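PDB 5Y1A: 35 kDa hemin binding protein from Porphyromonas gingivalis, which probably binds hemin and is a thioredoxin-domain virulence protein with immunoglobulin-like parts, exported by the type IX secretion system. Local coordinates for residues Ile96-Asp99 with Gln100-Ile104; Ala171-Gly175 with Lys176-Leu180; Val316-Glu319 with Ser320-Pro323; Ile128-Lys131 with Asn132-Lys136. One frame throughout, in Å; residues are numbered along the deposited sequence. Where two conformers were deposited one is given.

Contact 1: Ile96-Asp99 with Gln100-Ile104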
ATOM      1  N   ILE A  96       4.621  16.146  -2.736  1.00  9.27           N
ATOM      2  CA  ILE A  96       5.403  17.358  -2.419  1.00  9.81           C
ATOM      3  C   ILE A  96       6.845  17.030  -2.003  1.00  9.18           C
ATOM      4  O   ILE A  96       7.784  17.716  -2.416  1.00  8.65           O
ATOM      5  CB  ILE A  96       4.668  18.171  -1.316  1.00 10.28           C
ATOM      6  CG1 ILE A  96       3.408  18.793  -1.939  1.00 11.02           C
ATOM      7  CG2 ILE A  96       5.600  19.226  -0.639  1.00 11.49           C
ATOM      8  CD1 ILE A  96       2.421  19.354  -0.898  1.00 14.30           C
ATOM      9  N   ALA A  97       7.004  15.975  -1.207  1.00  8.18           N
ATOM     10  CA  ALA A  97       8.311  15.520  -0.756  1.00  8.61           C
ATOM     11  C   ALA A  97       9.146  15.001  -1.917  1.00  8.44           C
ATOM     12  O   ALA A  97      10.324  15.349  -2.046  1.00  9.55           O
ATOM     13  CB  ALA A  97       8.160  14.428   0.355  1.00  8.24           C
ATOM     14  N   LEU A  98       8.524  14.191  -2.773  1.00  8.23           N
ATOM     15  CA  LEU A  98       9.194  13.613  -3.944  1.00  8.54           C
ATOM     16  C   LEU A  98       9.577  14.734  -4.912  1.00  8.41           C
ATOM     17  O   LEU A  98      10.643  14.689  -5.530  1.00  9.10           O
ATOM     18  CB  LEU A  98       8.280  12.585  -4.633  1.00  8.10           C
ATOM     19  CG  LEU A  98       8.188  11.242  -3.875  1.00  9.88           C
ATOM     20  CD1 LEU A  98       7.047  10.377  -4.391  1.00  8.99           C
ATOM     21  CD2 LEU A  98       9.533  10.485  -3.959  1.00 10.27           C
ATOM     22  N   ASP A  99       8.685  15.713  -5.059  1.00  8.12           N
ATOM     23  CA  ASP A  99       8.990  16.897  -5.880  1.00  9.09           C
ATOM     24  C   ASP A  99      10.221  17.672  -5.344  1.00  8.78           C
ATOM     25  O   ASP A  99      11.150  17.995  -6.095  1.00  8.04           O
ATOM     26  CB  ASP A  99       7.753  17.796  -5.954  1.00  8.53           C
ATOM     27  CG  ASP A  99       7.898  18.945  -6.954  1.00  9.76           C
ATOM     28  OD1 ASP A  99       8.706  18.859  -7.933  1.00 12.00           O
ATOM     29  OD2 ASP A  99       7.176  19.958  -6.747  1.00 12.14           O
ATOM     30  N   GLN A 100      10.240  17.945  -4.047  1.00  9.65           N
ATOM     31  CA  GLN A 100      11.405  18.570  -3.423  1.00 10.86           C
ATOM     32  C   GLN A 100      12.706  17.797  -3.729  1.00 10.75           C
ATOM     33  O   GLN A 100      13.746  18.395  -4.019  1.00 12.72           O
ATOM     34  CB  GLN A 100      11.191  18.713  -1.916  1.00 10.37           C
ATOM     35  CG  GLN A 100      12.327  19.497  -1.211  1.00 13.89           C
ATOM     36  CD  GLN A 100      12.565  20.890  -1.816  1.00 17.47           C
ATOM     37  OE1 GLN A 100      11.614  21.653  -2.047  1.00 17.90           O
ATOM     38  NE2 GLN A 100      13.841  21.229  -2.065  1.00 18.72           N
ATOM     39  N   THR A 101      12.632  16.477  -3.708  1.00 10.30           N
ATOM     40  CA  THR A 101      13.786  15.629  -3.922  1.00 10.06           C
ATOM     41  C   THR A 101      14.216  15.494  -5.380  1.00 10.55           C
ATOM     42  O   THR A 101      15.424  15.592  -5.709  1.00 10.71           O
ATOM     43  CB  THR A 101      13.499  14.227  -3.289  1.00  9.42           C
ATOM     44  OG1 THR A 101      13.312  14.417  -1.888  1.00 11.61           O
ATOM     45  CG2 THR A 101      14.664  13.232  -3.525  1.00 11.06           C
ATOM     46  N   LEU A 102      13.239  15.304  -6.258  1.00 10.27           N
ATOM     47  CA  LEU A 102      13.525  14.907  -7.636  1.00  9.96           C
ATOM     48  C   LEU A 102      13.315  16.000  -8.692  1.00 10.32           C
ATOM     49  O   LEU A 102      13.946  15.973  -9.777  1.00 10.29           O
ATOM     50  CB  LEU A 102      12.680  13.673  -7.999  1.00  8.99           C
ATOM     51  CG  LEU A 102      12.854  12.439  -7.124  1.00 10.24           C
ATOM     52  CD1 LEU A 102      11.691  11.486  -7.427  1.00 10.98           C
ATOM     53  CD2 LEU A 102      14.192  11.767  -7.466  1.00 11.42           C
ATOM     54  N   GLY A 103      12.438  16.959  -8.382  1.00 11.03           N
ATOM     55  CA  GLY A 103      12.122  18.036  -9.320  1.00 11.29           C
ATOM     56  C   GLY A 103      11.228  17.484 -10.431  1.00 12.18           C
ATOM     57  O   GLY A 103      11.700  17.225 -11.535  1.00 12.73           O
ATOM     58  N   ILE A 104       9.944  17.328 -10.122  1.00 11.54           N
ATOM     59  CA  ILE A 104       8.947  16.724 -11.031  1.00 11.57           C
ATOM     60  C   ILE A 104       8.280  17.827 -11.842  1.00 12.40           C
ATOM     61  O   ILE A 104       7.479  18.577 -11.316  1.00 13.27           O
ATOM     62  CB  ILE A 104       7.878  15.941 -10.200  1.00 12.02           C
ATOM     63  CG1 ILE A 104       8.599  14.858  -9.384  1.00 10.39           C
ATOM     64  CG2 ILE A 104       6.776  15.335 -11.129  1.00 11.91           C
ATOM     65  CD1 ILE A 104       7.775  14.230  -8.247  1.00 11.25           C
TER
HETATM   66  O   HOH W   1       6.368  20.438  -9.507  1.00 14.71           O
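The C-terminal end of helix 89-102 is closed here by Asp-99 and Ile-104, five residues apart. Asp-99 OD1 accepts the backbone N-H of Ile-104 at 2.9 Å, met nearly along its C-O axis, with an N-H...O angle of 155°. The carboxylate gets there because CG stands anti to the Asp-99 backbone N (chi1 -171°), beside the carbonyl carbon, and OD1 is turned toward the N-H of Ile-104. A water then donates to both Asp-99 OD2 and Ile-104 O, so the two carboxylate oxygens hold both backbone polar atoms of Ile-104, one directly and one through solvent. In this thioredoxin domain the helix stops at Leu-102. Gly-103 leaves helical geometry with phi 75°, while its N still bonds to Asp-99 O at 2.8 Å, and the chain turns back. That turn lays Ile-104 against the last turn of the helix: CD1 rests 3.6 Å from Asp-99 N and 4.0 Å from Leu-98 CB. Leu-98 CD2 also meets Leu-102 CD1 at 4.2 Å. Leu-98, Leu-102 and Ile-104 all reach Phe-43 of strand 34-44, whereas Thr-101 touches His-261 in a loop.

Contact 2: Ala171-Gly175 with Lys176-Leu180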
ATOM      1  N   ALA A 171      27.458  -5.019   5.642  1.00 14.99           N
ATOM      2  CA  ALA A 171      28.346  -4.321   6.594  1.00 15.92           C
ATOM      3  C   ALA A 171      28.628  -2.848   6.281  1.00 16.14           C
ATOM      4  O   ALA A 171      28.712  -2.004   7.187  1.00 16.33           O
ATOM      5  CB  ALA A 171      29.688  -5.104   6.738  1.00 15.78           C
ATOM      6  N   ASP A 172      28.776  -2.535   5.000  1.00 16.36           N
ATOM      7  CA  ASP A 172      29.144  -1.192   4.591  1.00 16.71           C
ATOM      8  C   ASP A 172      28.034  -0.166   4.856  1.00 16.51           C
ATOM      9  O   ASP A 172      28.285   1.045   4.904  1.00 15.56           O
ATOM     10  CB  ASP A 172      29.584  -1.182   3.133  1.00 17.00           C
ATOM     11  CG  ASP A 172      28.475  -1.596   2.174  1.00 19.89           C
ATOM     12  OD1 ASP A 172      28.142  -2.804   2.082  1.00 21.41           O
ATOM     13  OD2 ASP A 172      27.940  -0.702   1.507  1.00 21.80           O
ATOM     14  N   LEU A 173      26.817  -0.663   5.059  1.00 15.87           N
ATOM     15  CA  LEU A 173      25.681   0.204   5.311  1.00 16.43           C
ATOM     16  C   LEU A 173      25.380   0.384   6.803  1.00 16.50           C
ATOM     17  O   LEU A 173      24.624   1.289   7.190  1.00 16.15           O
ATOM     18  CB  LEU A 173      24.459  -0.349   4.568  1.00 16.74           C
ATOM     19  CG  LEU A 173      23.989   0.353   3.286  1.00 19.23           C
ATOM     20  CD1 LEU A 173      25.078   0.823   2.353  1.00 22.38           C
ATOM     21  CD2 LEU A 173      22.915  -0.470   2.540  1.00 16.68           C
ATOM     22  N   ILE A 174      25.960  -0.469   7.647  1.00 16.17           N
ATOM     23  CA  ILE A 174      25.608  -0.458   9.078  1.00 16.87           C
ATOM     24  C   ILE A 174      26.099   0.846   9.711  1.00 17.14           C
ATOM     25  O   ILE A 174      27.285   1.177   9.619  1.00 17.78           O
ATOM     26  CB  ILE A 174      26.164  -1.698   9.849  1.00 16.63           C
ATOM     27  CG1 ILE A 174      25.620  -3.008   9.254  1.00 17.25           C
ATOM     28  CG2 ILE A 174      25.859  -1.587  11.336  1.00 17.37           C
ATOM     29  CD1 ILE A 174      26.210  -4.296   9.877  1.00 17.32           C
ATOM     30  N   GLY A 175      25.182   1.588  10.331  1.00 16.36           N
ATOM     31  CA  GLY A 175      25.523   2.909  10.860  1.00 16.23           C
ATOM     32  C   GLY A 175      25.075   4.093  10.025  1.00 15.63           C
ATOM     33  O   GLY A 175      24.981   5.219  10.538  1.00 16.71           O
ATOM     34  N   LYS A 176      24.791   3.855   8.745  0.50 15.00           N
ATOM     35  CA  LYS A 176      24.311   4.911   7.855  0.50 13.98           C
ATOM     36  C   LYS A 176      22.856   5.247   8.164  0.50 14.22           C
ATOM     37  O   LYS A 176      22.124   4.381   8.661  0.50 13.98           O
ATOM     38  CB  LYS A 176      24.481   4.485   6.393  0.50 13.89           C
ATOM     39  CG  LYS A 176      25.937   4.517   5.963  0.50 12.56           C
ATOM     40  CD  LYS A 176      26.135   4.172   4.500  0.50 11.25           C
ATOM     41  CE  LYS A 176      27.628   4.226   4.170  0.50 10.63           C
ATOM     42  NZ  LYS A 176      27.903   4.434   2.710  0.50 11.18           N
ATOM     43  N   PRO A 177      22.434   6.501   7.897  1.00 14.44           N
ATOM     44  CA  PRO A 177      21.022   6.844   8.142  1.00 14.51           C
ATOM     45  C   PRO A 177      20.195   6.228   7.048  1.00 15.14           C
ATOM     46  O   PRO A 177      20.194   6.712   5.918  1.00 16.58           O
ATOM     47  CB  PRO A 177      20.981   8.373   8.071  1.00 14.93           C
ATOM     48  CG  PRO A 177      22.207   8.790   7.401  1.00 16.04           C
ATOM     49  CD  PRO A 177      23.199   7.660   7.385  1.00 13.99           C
ATOM     50  N   LEU A 178      19.553   5.122   7.377  1.00 13.77           N
ATOM     51  CA  LEU A 178      18.750   4.404   6.392  1.00 13.38           C
ATOM     52  C   LEU A 178      17.307   4.560   6.823  1.00 12.80           C
ATOM     53  O   LEU A 178      17.006   4.562   8.020  1.00 11.54           O
ATOM     54  CB  LEU A 178      19.118   2.924   6.350  1.00 13.96           C
ATOM     55  CG  LEU A 178      20.590   2.641   5.974  1.00 14.53           C
ATOM     56  CD1 LEU A 178      20.876   1.131   6.043  1.00 17.63           C
ATOM     57  CD2 LEU A 178      20.867   3.136   4.596  1.00 14.09           C
ATOM     58  N   MET A 179      16.427   4.650   5.828  1.00 11.15           N
ATOM     59  CA  MET A 179      15.018   4.905   6.062  1.00 10.70           C
ATOM     60  C   MET A 179      14.193   3.730   5.540  1.00 10.30           C
ATOM     61  O   MET A 179      14.604   3.041   4.612  1.00 10.56           O
ATOM     62  CB  MET A 179      14.608   6.178   5.307  1.00 11.02           C
ATOM     63  CG  MET A 179      15.516   7.389   5.539  1.00 12.03           C
ATOM     64  SD  MET A 179      15.664   7.877   7.293  1.00 11.31           S
ATOM     65  CE  MET A 179      14.047   8.487   7.536  1.00 13.84           C
ATOM     66  N   LEU A 180      13.035   3.506   6.146  1.00  9.41           N
ATOM     67  CA  LEU A 180      12.061   2.598   5.551  1.00  9.09           C
ATOM     68  C   LEU A 180      10.739   3.320   5.269  1.00  8.96           C
ATOM     69  O   LEU A 180      10.199   4.046   6.136  1.00  9.48           O
ATOM     70  CB  LEU A 180      11.841   1.365   6.439  1.00  9.50           C
ATOM     71  CG  LEU A 180      10.961   0.341   5.733  1.00 10.66           C
ATOM     72  CD1 LEU A 180      11.681  -0.946   5.519  1.00 16.63           C
ATOM     73  CD2 LEU A 180       9.632   0.158   6.485  1.00 17.86           C
TER
HETATM   74  O   HOH W   2      28.563   1.977   1.300  1.00 35.51           O
HETATM   75  O   HOH W   3      22.486   2.241  10.416  1.00 16.60           O
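Lys-176 folds back across Leu-173 in the type II beta turn running from Leu-173 to Lys-176. The turn is closed by Lys-176 N, which donates to Leu-173 O at 3.0 Å from above the carbonyl plane, 38° out of it. Gly-175 takes the third position with positive phi, where a CB would jam against the preceding carbonyl oxygen. The lysine CG lies beside its own backbone N (chi1 -73°), and from there the chain runs fully extended back over the turn. Its CB sits 3.3 Å from Leu-173 O, CD comes to 4.1 Å from Leu-173 CD1, and CE reaches 3.3 Å from Asp-172 O. Beyond CE, NZ does not meet the Asp-172 carboxylate directly: a water accepts from NZ and donates to OD2, bridging the 5.3 Å between Lys-176 NZ and Asp-172 OD2. Since the lysine was modelled in two conformers, this bridge belongs to the one described. Leu-173 has a chi1 of -105°, well off a staggered value, and its CB meets Leu-178 CD1 at 4.1 Å. The whole turn connects strand 161-169 to strand 179-186, which lie in different sheets. Leu-178 packs on Val-169 at the end of the first strand, Leu-173 touches Pro-144, and Leu-180 leads into the second sheet beside Val-251 of strand 245-252.

Contact 3: Val316-Glu319 with Ser320-Pro323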
ATOM      1  N   VAL A 316     -26.326  -5.747   5.355  1.00 19.98           N
ATOM      2  CA  VAL A 316     -26.915  -6.955   4.790  1.00 19.45           C
ATOM      3  C   VAL A 316     -28.126  -7.418   5.538  1.00 18.99           C
ATOM      4  O   VAL A 316     -28.305  -7.122   6.718  1.00 19.08           O
ATOM      5  CB  VAL A 316     -25.915  -8.164   4.669  1.00 19.28           C
ATOM      6  CG1 VAL A 316     -24.703  -7.777   3.829  1.00 18.66           C
ATOM      7  CG2 VAL A 316     -25.537  -8.736   6.069  1.00 18.95           C
ATOM      8  N   LYS A 317     -28.983  -8.145   4.834  0.50 19.31           N
ATOM      9  CA  LYS A 317     -30.144  -8.748   5.451  0.50 19.20           C
ATOM     10  C   LYS A 317     -29.729  -9.817   6.456  0.50 19.09           C
ATOM     11  O   LYS A 317     -28.872 -10.653   6.173  0.50 18.79           O
ATOM     12  CB  LYS A 317     -31.063  -9.335   4.382  0.50 19.65           C
ATOM     13  CG  LYS A 317     -32.463  -9.558   4.880  0.50 19.74           C
ATOM     14  CD  LYS A 317     -33.228 -10.435   3.934  0.50 21.80           C
ATOM     15  CE  LYS A 317     -34.599 -10.727   4.485  0.50 22.47           C
ATOM     16  NZ  LYS A 317     -35.313 -11.688   3.611  0.50 25.23           N
ATOM     17  N   ASN A 318     -30.343  -9.769   7.634  1.00 19.27           N
ATOM     18  CA  ASN A 318     -30.052 -10.695   8.722  1.00 19.23           C
ATOM     19  C   ASN A 318     -30.785 -12.033   8.570  1.00 19.64           C
ATOM     20  O   ASN A 318     -31.680 -12.357   9.356  1.00 19.39           O
ATOM     21  CB  ASN A 318     -30.373 -10.022  10.067  1.00 18.83           C
ATOM     22  CG  ASN A 318     -29.966 -10.862  11.255  1.00 18.99           C
ATOM     23  OD1 ASN A 318     -29.098 -11.740  11.156  1.00 17.73           O
ATOM     24  ND2 ASN A 318     -30.599 -10.603  12.396  1.00 19.03           N
ATOM     25  N   GLU A 319     -30.387 -12.815   7.565  1.00 20.23           N
ATOM     26  CA  GLU A 319     -31.056 -14.071   7.245  1.00 21.61           C
ATOM     27  C   GLU A 319     -30.146 -14.967   6.402  1.00 20.19           C
ATOM     28  O   GLU A 319     -29.425 -14.477   5.520  1.00 20.16           O
ATOM     29  CB  GLU A 319     -32.370 -13.783   6.498  1.00 22.37           C
ATOM     30  CG  GLU A 319     -33.234 -15.008   6.212  1.00 25.41           C
ATOM     31  CD  GLU A 319     -34.481 -14.656   5.424  1.00 25.73           C
ATOM     32  OE1 GLU A 319     -34.999 -13.530   5.591  1.00 34.30           O
ATOM     33  OE2 GLU A 319     -34.940 -15.503   4.627  1.00 32.79           O
ATOM     34  N   SER A 320     -30.193 -16.270   6.681  1.00 19.29           N
ATOM     35  CA  SER A 320     -29.389 -17.288   5.969  1.00 19.14           C
ATOM     36  C   SER A 320     -27.940 -16.871   5.781  1.00 18.33           C
ATOM     37  O   SER A 320     -27.379 -17.023   4.710  1.00 18.11           O
ATOM     38  CB  SER A 320     -30.026 -17.655   4.617  1.00 19.69           C
ATOM     39  OG  SER A 320     -31.368 -18.067   4.818  1.00 22.25           O
ATOM     40  N   LEU A 321     -27.342 -16.334   6.841  1.00 17.72           N
ATOM     41  CA  LEU A 321     -25.972 -15.825   6.762  1.00 16.64           C
ATOM     42  C   LEU A 321     -24.983 -16.950   6.503  1.00 15.96           C
ATOM     43  O   LEU A 321     -24.992 -17.983   7.209  1.00 16.03           O
ATOM     44  CB  LEU A 321     -25.608 -15.089   8.057  1.00 16.27           C
ATOM     45  CG  LEU A 321     -26.469 -13.868   8.422  1.00 16.92           C
ATOM     46  CD1 LEU A 321     -26.009 -13.339   9.786  1.00 16.40           C
ATOM     47  CD2 LEU A 321     -26.386 -12.782   7.339  1.00 15.82           C
ATOM     48  N   VAL A 322     -24.140 -16.757   5.489  1.00 15.70           N
ATOM     49  CA  VAL A 322     -23.118 -17.730   5.159  1.00 15.69           C
ATOM     50  C   VAL A 322     -21.952 -17.555   6.135  1.00 15.96           C
ATOM     51  O   VAL A 322     -21.805 -16.474   6.726  1.00 15.68           O
ATOM     52  CB  VAL A 322     -22.610 -17.595   3.691  1.00 16.06           C
ATOM     53  CG1 VAL A 322     -23.765 -17.782   2.698  1.00 15.62           C
ATOM     54  CG2 VAL A 322     -21.861 -16.262   3.468  1.00 17.79           C
ATOM     55  N   PRO A 323     -21.125 -18.607   6.300  1.00 16.37           N
ATOM     56  CA  PRO A 323     -19.982 -18.518   7.205  1.00 16.06           C
ATOM     57  C   PRO A 323     -19.073 -17.336   6.883  1.00 15.56           C
ATOM     58  O   PRO A 323     -18.818 -17.017   5.715  1.00 15.39           O
ATOM     59  CB  PRO A 323     -19.266 -19.852   6.986  1.00 15.96           C
ATOM     60  CG  PRO A 323     -20.404 -20.791   6.675  1.00 15.95           C
ATOM     61  CD  PRO A 323     -21.220 -19.957   5.708  1.00 16.36           C
TER
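Leu-321 turns its two methyls back onto the chain just before it, in the loop between strands 315-316 and 324-332. This is the close-packed half. CD2 lies 3.5 Å from Lys-317 O and 4.3 Å from Val-316 CG2, while CD1 sits 3.7 Å from Asn-318 OD1, the leucine and asparagine side chains crossing at a slant. Leu-321 CG is placed beside its own backbone N (chi1 -60°), which swings the branch inward toward Asn-318, the centre of an inverse gamma turn. The amide oxygen of Asn-318 is engaged by the backbone N of Ile-297, and Leu-321 also touches the Ile-297 side chain, so both residues fasten the loop to strand 296-298. Val-316 continues the apolar side on Val-308 of strand 305-309.

The outer side is looser. Glu-319 extends away with CG anti to its backbone N, and its CG passes Ser-320 OG at 3.8 Å. Ser-320, with positive phi, makes the bend. Lys-317 NZ forms a salt bridge with Glu-319 OE1 at 2.7 Å, arriving from above the carboxylate plane, 46° out of it; one of two lysine conformers is concerned. Across the bend itself the contacts are van der Waals, so the loop's shape probably owes more to the leucine and to Asn-318's bond with Ile-297 than to this exposed ion pair.

Contact 4: Ile128-Lys131 with Asn132-Lys136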
ATOM      1  N   ILE A 128      10.670   0.542 -24.862  1.00 15.97           N
ATOM      2  CA  ILE A 128      12.073   0.094 -24.789  1.00 15.43           C
ATOM      3  C   ILE A 128      12.957   1.044 -23.945  1.00 15.12           C
ATOM      4  O   ILE A 128      13.835   0.591 -23.222  1.00 15.31           O
ATOM      5  CB  ILE A 128      12.721  -0.167 -26.192  1.00 16.36           C
ATOM      6  CG1 ILE A 128      14.092  -0.849 -26.022  1.00 15.75           C
ATOM      7  CG2 ILE A 128      12.854   1.133 -27.000  1.00 15.20           C
ATOM      8  CD1 ILE A 128      14.021  -2.237 -25.411  1.00 18.29           C
ATOM      9  N   ALA A 129      12.691   2.342 -24.025  1.00 14.97           N
ATOM     10  CA  ALA A 129      13.468   3.336 -23.273  1.00 14.66           C
ATOM     11  C   ALA A 129      13.148   3.181 -21.786  1.00 14.81           C
ATOM     12  O   ALA A 129      14.044   3.227 -20.941  1.00 14.24           O
ATOM     13  CB  ALA A 129      13.153   4.721 -23.757  1.00 14.21           C
ATOM     14  N   ILE A 130      11.871   2.971 -21.476  1.00 13.95           N
ATOM     15  CA  ILE A 130      11.472   2.654 -20.102  1.00 14.57           C
ATOM     16  C   ILE A 130      12.149   1.366 -19.621  1.00 15.32           C
ATOM     17  O   ILE A 130      12.692   1.320 -18.514  1.00 14.46           O
ATOM     18  CB  ILE A 130       9.936   2.529 -19.960  1.00 14.30           C
ATOM     19  CG1 ILE A 130       9.225   3.804 -20.438  1.00 14.67           C
ATOM     20  CG2 ILE A 130       9.582   2.116 -18.518  1.00 14.93           C
ATOM     21  CD1 ILE A 130       7.714   3.584 -20.727  1.00 13.95           C
ATOM     22  N   LYS A 131      12.127   0.316 -20.447  1.00 15.09           N
ATOM     23  CA  LYS A 131      12.781  -0.936 -20.073  1.00 15.99           C
ATOM     24  C   LYS A 131      14.265  -0.718 -19.722  1.00 15.53           C
ATOM     25  O   LYS A 131      14.762  -1.244 -18.721  1.00 15.55           O
ATOM     26  CB  LYS A 131      12.668  -1.955 -21.211  1.00 16.50           C
ATOM     27  CG  LYS A 131      13.025  -3.356 -20.762  1.00 19.01           C
ATOM     28  CD  LYS A 131      13.417  -4.238 -21.909  1.00 22.70           C
ATOM     29  CE  LYS A 131      14.205  -5.425 -21.373  1.00 25.16           C
ATOM     30  NZ  LYS A 131      15.038  -6.012 -22.470  1.00 28.37           N
ATOM     31  N   ASN A 132      14.954   0.067 -20.544  1.00 15.79           N
ATOM     32  CA  ASN A 132      16.369   0.367 -20.322  1.00 16.10           C
ATOM     33  C   ASN A 132      16.617   1.099 -18.998  1.00 15.75           C
ATOM     34  O   ASN A 132      17.580   0.779 -18.281  1.00 15.47           O
ATOM     35  CB  ASN A 132      16.958   1.155 -21.489  1.00 16.54           C
ATOM     36  CG  ASN A 132      17.136   0.296 -22.776  1.00 19.86           C
ATOM     37  OD1 ASN A 132      17.341   0.840 -23.850  1.00 25.37           O
ATOM     38  ND2 ASN A 132      17.038  -1.015 -22.654  1.00 22.97           N
ATOM     39  N   LYS A 133      15.737   2.040 -18.661  1.00 15.33           N
ATOM     40  CA  LYS A 133      15.802   2.731 -17.353  1.00 15.18           C
ATOM     41  C   LYS A 133      15.599   1.740 -16.208  1.00 14.66           C
ATOM     42  O   LYS A 133      16.333   1.788 -15.202  1.00 13.98           O
ATOM     43  CB  LYS A 133      14.764   3.868 -17.274  1.00 15.30           C
ATOM     44  CG  LYS A 133      15.240   5.241 -17.789  1.00 15.45           C
ATOM     45  CD  LYS A 133      14.149   6.308 -17.565  1.00 16.95           C
ATOM     46  CE  LYS A 133      14.687   7.702 -17.739  1.00 20.54           C
ATOM     47  NZ  LYS A 133      13.687   8.758 -17.391  1.00 21.96           N
ATOM     48  N   ILE A 134      14.627   0.831 -16.360  1.00 13.96           N
ATOM     49  CA  ILE A 134      14.384  -0.214 -15.356  1.00 13.76           C
ATOM     50  C   ILE A 134      15.620  -1.102 -15.184  1.00 14.62           C
ATOM     51  O   ILE A 134      16.032  -1.396 -14.065  1.00 14.16           O
ATOM     52  CB  ILE A 134      13.172  -1.083 -15.727  1.00 14.03           C
ATOM     53  CG1 ILE A 134      11.878  -0.240 -15.674  1.00 12.47           C
ATOM     54  CG2 ILE A 134      13.118  -2.329 -14.848  1.00 14.44           C
ATOM     55  CD1 ILE A 134      10.579  -0.982 -16.238  1.00 13.18           C
ATOM     56  N   MET A 135      16.232  -1.496 -16.298  1.00 14.90           N
ATOM     57  CA  MET A 135      17.389  -2.384 -16.226  1.00 16.04           C
ATOM     58  C   MET A 135      18.583  -1.694 -15.564  1.00 16.40           C
ATOM     59  O   MET A 135      19.365  -2.338 -14.854  1.00 17.17           O
ATOM     60  CB  MET A 135      17.710  -2.995 -17.604  1.00 16.39           C
ATOM     61  CG  MET A 135      16.673  -4.058 -18.028  1.00 15.48           C
ATOM     62  SD  MET A 135      16.407  -5.465 -16.934  1.00 17.65           S
ATOM     63  CE  MET A 135      18.049  -6.145 -16.757  1.00 22.02           C
ATOM     64  N   LYS A 136      18.689  -0.385 -15.755  0.50 16.82           N
ATOM     65  CA  LYS A 136      19.705   0.410 -15.084  0.50 17.44           C
ATOM     66  C   LYS A 136      19.455   0.380 -13.573  0.50 17.37           C
ATOM     67  O   LYS A 136      20.389   0.273 -12.773  0.50 17.16           O
ATOM     68  CB  LYS A 136      19.654   1.841 -15.610  0.50 18.05           C
ATOM     69  CG  LYS A 136      20.908   2.662 -15.376  0.50 18.88           C
ATOM     70  CD  LYS A 136      21.062   3.690 -16.497  0.50 21.16           C
ATOM     71  CE  LYS A 136      21.507   5.047 -15.985  0.50 21.69           C
ATOM     72  NZ  LYS A 136      22.605   4.975 -14.979  0.50 23.94           N
TER
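Ile-130 and Ile-134, one turn apart on helix 127-138, form the inward ridge of this stretch of the thioredoxin domain. Their side chains run at a slant to each other, and the touch is between branches: Ile-130 CG2 meets Ile-134 CD1 at 4.0 Å. In Ile-134, CG1 lies beside the backbone N (chi1 -66°), which brings it over the preceding turn, 3.3 Å from Ile-130 O, and points CD1 at its neighbour. The same carbonyl takes the N-H of Ile-134 at 2.9 Å, with an N-H...O angle of 164°. Both isoleucines face helix 51-63: Ile-130 settles on Arg-57, Ile-58 and Ala-61, Ile-134 on Ile-62. Ile-130 also reaches Phe-110 of strand 109-112, so Ile-130 touches both helix 51-63 and the sheet.

Around the flanks the longer chains diverge. Lys-131 stretches out with CG anti to its backbone N, and both it and Met-135 touch Leu-65; Met-135 bends at chi2 and chi3, its CG lying 3.5 Å from Lys-131 O. Lys-133 leaves in another direction, its extended chain passing Phe-110 and Val-112, and NZ is bonded to Asn-121 OD1 and Ser-123 O. On the exposed side, Asn-132 swings its amide back along the helix toward the previous turn. Asn-132 CG lies 3.3 Å from Ile-128 O, the very oxygen that accepts the Asn-132 backbone N-H at 2.9 Å.

How the contacts relate
Going from the N terminus, contact 1 comes first, then contact 4, contact 2 and contact 3; they follow in series, and none encloses or crosses another. Each is local, spanning one unbroken stretch. Contact 1 ends helix 89-102 and contact 4 lies within helix 127-138; their centres are about 21 Å apart, and strands 34-44 and 109-112, paired in one sheet, receive side chains from contact 1, strand 109-112 also from contact 4. Contact 2 closes a turn between strands of two further sheets, its centre about 23 Å from that of contact 1. Contact 3 stands apart in the C-terminal sheet, 49 to 52 Å from the others, centre to centre, across the chain's centre.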